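Local coordinates for protein isoprenyl transferase (Helicobacter pylori, PDB 2D2R) that probably condenses isopentenyl diphosphate with allylic diphosphates, with magnesium as cofactor, to build the long-chain lipid carrier precursor undecaprenyl diphosphate, at residues A[103-108]-A[120-125]; A[96-101]-A[137-142]. All coordinates share one frame; numbering follows the deposited sequence.

Interaction 1: A[103-108]-A[120-125]; sequences IRFRAI and DTILQL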
loop_
_atom_site.group_PDB
_atom_site.type_symbol
_atom_site.label_atom_id
_atom_site.label_comp_id
_atom_site.label_asym_id
_atom_site.label_seq_id
_atom_site.Cartn_x
_atom_site.Cartn_y
_atom_site.Cartn_z
ATOM N N ILE A 103 28.437 -1.379 -0.240
ATOM C CA ILE A 103 26.998 -1.575 -0.146
ATOM C C ILE A 103 26.633 -2.389 1.086
ATOM O O ILE A 103 26.970 -3.558 1.197
ATOM C CB ILE A 103 26.456 -2.312 -1.404
ATOM C CG1 ILE A 103 26.671 -1.438 -2.635
ATOM C CG2 ILE A 103 24.957 -2.722 -1.198
ATOM C CD1 ILE A 103 25.934 -1.908 -3.887
ATOM N N ARG A 104 25.935 -1.765 2.023
ATOM C CA ARG A 104 25.520 -2.477 3.227
ATOM C C ARG A 104 24.388 -3.460 2.904
ATOM O O ARG A 104 23.510 -3.128 2.114
ATOM C CB ARG A 104 25.047 -1.491 4.266
ATOM C CG ARG A 104 24.626 -2.167 5.500
ATOM C CD ARG A 104 24.356 -1.193 6.589
ATOM N NE ARG A 104 24.045 -1.960 7.773
ATOM C CZ ARG A 104 23.738 -1.436 8.952
ATOM N NH1 ARG A 104 23.691 -0.101 9.122
ATOM N NH2 ARG A 104 23.503 -2.256 9.967
ATOM N N PHE A 105 24.394 -4.644 3.530
ATOM C CA PHE A 105 23.371 -5.632 3.264
ATOM C C PHE A 105 22.364 -5.841 4.377
ATOM O O PHE A 105 22.705 -5.964 5.536
ATOM C CB PHE A 105 24.012 -6.979 2.920
ATOM C CG PHE A 105 23.027 -8.114 2.817
ATOM C CD1 PHE A 105 22.154 -8.211 1.724
ATOM C CD2 PHE A 105 22.955 -9.074 3.822
ATOM C CE1 PHE A 105 21.234 -9.248 1.645
ATOM C CE2 PHE A 105 22.033 -10.120 3.755
ATOM C CZ PHE A 105 21.171 -10.203 2.658
ATOM N N ARG A 106 21.090 -5.880 4.023
ATOM C CA ARG A 106 20.084 -6.124 5.033
ATOM C C ARG A 106 18.991 -7.018 4.469
ATOM O O ARG A 106 18.627 -6.878 3.318
ATOM C CB ARG A 106 19.507 -4.791 5.502
ATOM C CG ARG A 106 18.773 -4.849 6.828
ATOM C CD ARG A 106 18.884 -3.480 7.562
ATOM N NE ARG A 106 17.733 -3.286 8.432
ATOM C CZ ARG A 106 17.503 -2.190 9.149
ATOM N NH1 ARG A 106 18.354 -1.174 9.120
ATOM N NH2 ARG A 106 16.394 -2.103 9.876
ATOM N N ALA A 107 18.542 -7.979 5.266
ATOM C CA ALA A 107 17.449 -8.875 4.897
ATOM C C ALA A 107 16.224 -8.533 5.747
ATOM O O ALA A 107 16.366 -8.204 6.941
ATOM C CB ALA A 107 17.836 -10.336 5.190
ATOM N N ILE A 108 15.033 -8.603 5.130
ATOM C CA ILE A 108 13.781 -8.403 5.829
ATOM C C ILE A 108 12.872 -9.534 5.406
ATOM O O ILE A 108 13.003 -10.099 4.319
ATOM C CB ILE A 108 13.124 -7.000 5.539
ATOM C CG1 ILE A 108 12.757 -6.814 4.069
ATOM C CG2 ILE A 108 14.083 -5.902 6.002
ATOM C CD1 ILE A 108 12.095 -5.430 3.779
ATOM N N ASP A 120 22.174 -18.323 8.827
ATOM C CA ASP A 120 23.561 -18.123 9.238
ATOM C C ASP A 120 24.310 -17.249 8.219
ATOM O O ASP A 120 25.008 -16.287 8.589
ATOM C CB ASP A 120 24.253 -19.495 9.384
ATOM C CG ASP A 120 25.506 -19.422 10.220
ATOM O OD1 ASP A 120 26.519 -18.864 9.733
ATOM O OD2 ASP A 120 25.482 -19.913 11.368
ATOM N N THR A 121 24.169 -17.561 6.939
ATOM C CA THR A 121 24.855 -16.764 5.948
ATOM C C THR A 121 24.228 -15.395 5.876
ATOM O O THR A 121 24.916 -14.392 5.656
ATOM C CB THR A 121 24.777 -17.404 4.591
ATOM O OG1 THR A 121 25.431 -18.680 4.654
ATOM C CG2 THR A 121 25.429 -16.519 3.541
ATOM N N ILE A 122 22.912 -15.339 6.058
ATOM C CA ILE A 122 22.258 -14.044 6.011
ATOM C C ILE A 122 22.844 -13.139 7.100
ATOM O O ILE A 122 23.448 -12.087 6.823
ATOM C CB ILE A 122 20.740 -14.216 6.181
ATOM C CG1 ILE A 122 20.155 -14.748 4.863
ATOM C CG2 ILE A 122 20.105 -12.900 6.646
ATOM C CD1 ILE A 122 18.664 -15.159 4.958
ATOM N N LEU A 123 22.700 -13.575 8.341
ATOM C CA LEU A 123 23.210 -12.804 9.462
ATOM C C LEU A 123 24.676 -12.407 9.266
ATOM O O LEU A 123 25.086 -11.310 9.634
ATOM C CB LEU A 123 23.058 -13.597 10.766
ATOM C CG LEU A 123 21.664 -14.075 11.224
ATOM C CD1 LEU A 123 21.796 -14.716 12.589
ATOM C CD2 LEU A 123 20.685 -12.929 11.311
ATOM N N GLN A 124 25.469 -13.280 8.669
ATOM C CA GLN A 124 26.868 -12.940 8.483
ATOM C C GLN A 124 27.137 -11.897 7.439
ATOM O O GLN A 124 28.023 -11.061 7.618
ATOM C CB GLN A 124 27.687 -14.194 8.190
ATOM C CG GLN A 124 27.835 -15.086 9.419
ATOM C CD GLN A 124 29.273 -15.229 9.844
ATOM O OE1 GLN A 124 30.119 -15.715 9.077
ATOM N NE2 GLN A 124 29.565 -14.806 11.064
ATOM N N LEU A 125 26.394 -11.916 6.339
ATOM C CA LEU A 125 26.651 -10.899 5.325
ATOM C C LEU A 125 26.257 -9.559 5.933
ATOM O O LEU A 125 26.837 -8.533 5.603
ATOM C CB LEU A 125 25.855 -11.171 4.049
ATOM C CG LEU A 125 26.156 -10.313 2.823
ATOM C CD1 LEU A 125 27.616 -10.438 2.446
ATOM C CD2 LEU A 125 25.289 -10.777 1.655
#

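Interaction 2: A[96-101]-A[137-142]; sequences STYLDN and QVLALN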
loop_
_atom_site.group_PDB
_atom_site.type_symbol
_atom_site.label_atom_id
_atom_site.label_comp_id
_atom_site.label_asym_id
_atom_site.label_seq_id
_atom_site.Cartn_x
_atom_site.Cartn_y
_atom_site.Cartn_z
ATOM N N SER A 96 31.134 -10.842 -2.423
ATOM C CA SER A 96 32.221 -10.009 -2.889
ATOM C C SER A 96 31.800 -8.690 -3.513
ATOM O O SER A 96 32.521 -7.701 -3.425
ATOM C CB SER A 96 33.058 -10.818 -3.873
ATOM O OG SER A 96 33.497 -12.007 -3.240
ATOM N N THR A 97 30.634 -8.658 -4.136
ATOM C CA THR A 97 30.207 -7.427 -4.771
ATOM C C THR A 97 29.647 -6.363 -3.818
ATOM O O THR A 97 29.524 -5.193 -4.185
ATOM C CB THR A 97 29.191 -7.704 -5.861
ATOM O OG1 THR A 97 28.772 -6.461 -6.435
ATOM C CG2 THR A 97 28.008 -8.412 -5.297
ATOM N N TYR A 98 29.306 -6.763 -2.599
ATOM C CA TYR A 98 28.815 -5.795 -1.622
ATOM C C TYR A 98 30.016 -5.008 -1.081
ATOM O O TYR A 98 29.948 -3.799 -0.894
ATOM C CB TYR A 98 28.097 -6.500 -0.465
ATOM C CG TYR A 98 26.711 -7.034 -0.816
ATOM C CD1 TYR A 98 26.550 -8.292 -1.406
ATOM C CD2 TYR A 98 25.554 -6.256 -0.581
ATOM C CE1 TYR A 98 25.280 -8.758 -1.752
ATOM C CE2 TYR A 98 24.299 -6.720 -0.929
ATOM C CZ TYR A 98 24.170 -7.964 -1.515
ATOM O OH TYR A 98 22.941 -8.410 -1.919
ATOM N N LEU A 99 31.115 -5.723 -0.837
ATOM C CA LEU A 99 32.352 -5.126 -0.317
ATOM C C LEU A 99 32.992 -4.213 -1.356
ATOM O O LEU A 99 33.481 -3.119 -1.043
ATOM C CB LEU A 99 33.351 -6.226 0.027
ATOM C CG LEU A 99 32.808 -7.484 0.710
ATOM C CD1 LEU A 99 33.810 -8.625 0.528
ATOM C CD2 LEU A 99 32.540 -7.227 2.183
ATOM N N ASP A 100 32.994 -4.681 -2.596
ATOM C CA ASP A 100 33.597 -3.943 -3.684
ATOM C C ASP A 100 32.928 -2.645 -4.101
ATOM O O ASP A 100 33.582 -1.787 -4.705
ATOM C CB ASP A 100 33.744 -4.844 -4.898
ATOM C CG ASP A 100 34.921 -5.803 -4.771
ATOM O OD1 ASP A 100 35.023 -6.516 -3.747
ATOM O OD2 ASP A 100 35.746 -5.839 -5.704
ATOM N N ASN A 101 31.640 -2.479 -3.794
ATOM C CA ASN A 101 30.964 -1.243 -4.171
ATOM C C ASN A 101 30.503 -0.468 -2.956
ATOM O O ASN A 101 29.765 0.497 -3.088
ATOM C CB ASN A 101 29.767 -1.545 -5.054
ATOM C CG ASN A 101 30.138 -2.347 -6.271
ATOM O OD1 ASN A 101 30.264 -1.809 -7.363
ATOM N ND2 ASN A 101 30.322 -3.647 -6.088
ATOM N N GLN A 137 21.303 -1.951 0.573
ATOM C CA GLN A 137 20.476 -2.760 -0.321
ATOM C C GLN A 137 19.778 -3.696 0.640
ATOM O O GLN A 137 20.433 -4.362 1.440
ATOM C CB GLN A 137 21.289 -3.581 -1.335
ATOM C CG GLN A 137 20.386 -4.376 -2.301
ATOM C CD GLN A 137 20.929 -5.746 -2.688
ATOM O OE1 GLN A 137 21.133 -6.625 -1.842
ATOM N NE2 GLN A 137 21.177 -5.923 -3.974
ATOM N N VAL A 138 18.448 -3.718 0.567
ATOM C CA VAL A 138 17.638 -4.559 1.406
ATOM C C VAL A 138 16.970 -5.605 0.534
ATOM O O VAL A 138 16.413 -5.262 -0.521
ATOM C CB VAL A 138 16.533 -3.727 2.135
ATOM C CG1 VAL A 138 15.801 -4.608 3.156
ATOM C CG2 VAL A 138 17.160 -2.474 2.795
ATOM N N LEU A 139 17.072 -6.883 0.938
ATOM C CA LEU A 139 16.384 -7.931 0.188
ATOM C C LEU A 139 15.261 -8.478 1.056
ATOM O O LEU A 139 15.452 -8.861 2.233
ATOM C CB LEU A 139 17.317 -9.093 -0.264
ATOM C CG LEU A 139 18.399 -8.805 -1.343
ATOM C CD1 LEU A 139 19.117 -10.153 -1.741
ATOM C CD2 LEU A 139 17.819 -8.145 -2.553
ATOM N N ALA A 140 14.071 -8.472 0.470
ATOM C CA ALA A 140 12.892 -8.995 1.122
ATOM C C ALA A 140 12.883 -10.492 0.848
ATOM O O ALA A 140 12.709 -10.897 -0.284
ATOM C CB ALA A 140 11.640 -8.348 0.520
ATOM N N LEU A 141 13.071 -11.287 1.891
ATOM C CA LEU A 141 13.132 -12.729 1.783
ATOM C C LEU A 141 12.090 -13.404 2.624
ATOM O O LEU A 141 12.040 -13.229 3.836
ATOM C CB LEU A 141 14.536 -13.192 2.212
ATOM C CG LEU A 141 15.654 -12.572 1.385
ATOM C CD1 LEU A 141 17.017 -12.779 2.117
ATOM C CD2 LEU A 141 15.708 -13.232 -0.016
ATOM N N ASN A 142 11.256 -14.221 1.986
ATOM C CA ASN A 142 10.136 -14.872 2.688
ATOM C C ASN A 142 9.412 -13.710 3.388
ATOM O O ASN A 142 9.043 -13.792 4.551
ATOM C CB ASN A 142 10.611 -15.866 3.750
ATOM C CG ASN A 142 9.499 -16.621 4.367
ATOM O OD1 ASN A 142 8.456 -16.882 3.728
ATOM N ND2 ASN A 142 9.680 -17.009 5.634
HETATM O O HOH W 1 22.682 -8.543 -4.736
#

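Interaction 1: A[103-108]-A[120-125]
Leu-125 lays a methyl over one face of the Phe-105 ring, a CH-pi contact that shows how a helix packs on an edge strand of a beta-alpha-beta unit. Its CD2 stands 3.7 Å from the ring centroid, 17° off the normal, and the two side chains cross at about a right angle. CB and CG of Leu-125 both lie close to one side of the ring, with CG 3.6 Å from Phe-105 CD2. Carrying CG anti to its backbone N (chi1 172°), Phe-105 turns its ring against this helix, and the backbone O of Ile-122 meets the rim in the ring plane, 3.9 Å from CE2. One turn before Leu-125, the CG2 branch of the same Ile-122 touches Ala-107 CB at 3.7 Å. That is the tight half, wholly buried. The helix's other side, with Asp-120, Leu-123 and Gln-124, is exposed to solvent. The N-to-C directions of strand 104-108 and helical segment 120-125 lie 140° apart, their axes 8.1 Å apart at closest approach. Thr-129 OG1 hydrogen-bonds with both Phe-105 N and Leu-125 O, and Glu-126 OE1 with Ala-107 N; helix 80-100 reaches Leu-125 through Arg-95, and strand 136-140 flanks 104-108 in the sheet.

Interaction 2: A[96-101]-A[137-142]
With CG anti to its carbonyl carbon (chi1 -74°), Tyr-98 directs its ring from helix 80-100 toward the parallel sheet, and Gln-137, whose CG lies anti to its backbone N (chi1 -178°) before the chain bends at the next bond, brings its amide up to the phenol. In this cis-prenyltransferase fold, helices pack on a central parallel sheet, and the pair joins one of those helices to strand 136-140 by a hydrogen bond between two buried side chains. Tyr-98 OH donates to Gln-137 OE1 at a short 2.5 Å. The C=O...donor angle is 127°, the donor being tilted somewhat out of the carbonyl plane; OE1 in turn lies at the ring's edge, with the amide and ring planes almost perpendicular. A water engages the other end of the amide: it donates a hydrogen bond to Tyr-98 OH at 2.8 Å and accepts one from Gln-137 NE2 at 3.1 Å. The three groups close a small circuit that should fix which way round the amide sits. Leu-48 and Thr-52 of helix 37-56 also pack on Gln-137. Leu-139, whose side chain lies about 11 Å from that of the probable substrate-binding Asn-26, makes only a light contact, CD1 4.2 Å from Tyr-98 OH. Within 96-101, Asn-101 ND2 donates to a lone pair of Thr-97 O, in the carbonyl plane, at 2.6 Å.

In the fold
Interactions 1 and 2 have centres 7 Å apart and share one parallel sheet, in which strands 104-108 and 136-140 are neighbours. Along the chain helix 80-100 comes first, then strand 104-108, helix 116-129 and strand 136-140, so both segments of interaction 1 fall between the two halves of interaction 2. The strands are stitched by backbone pairs such as Arg-106 O to Leu-139 N, probably a hydrogen bond at 2.8 Å. Phe-105 of interaction 1 and Tyr-98 of interaction 2 also meet edge to face. An apolar contact and a polar one thus pack two successive helices against neighbouring strands at one edge of the sheet, the edge formed by 104-108 within this chain.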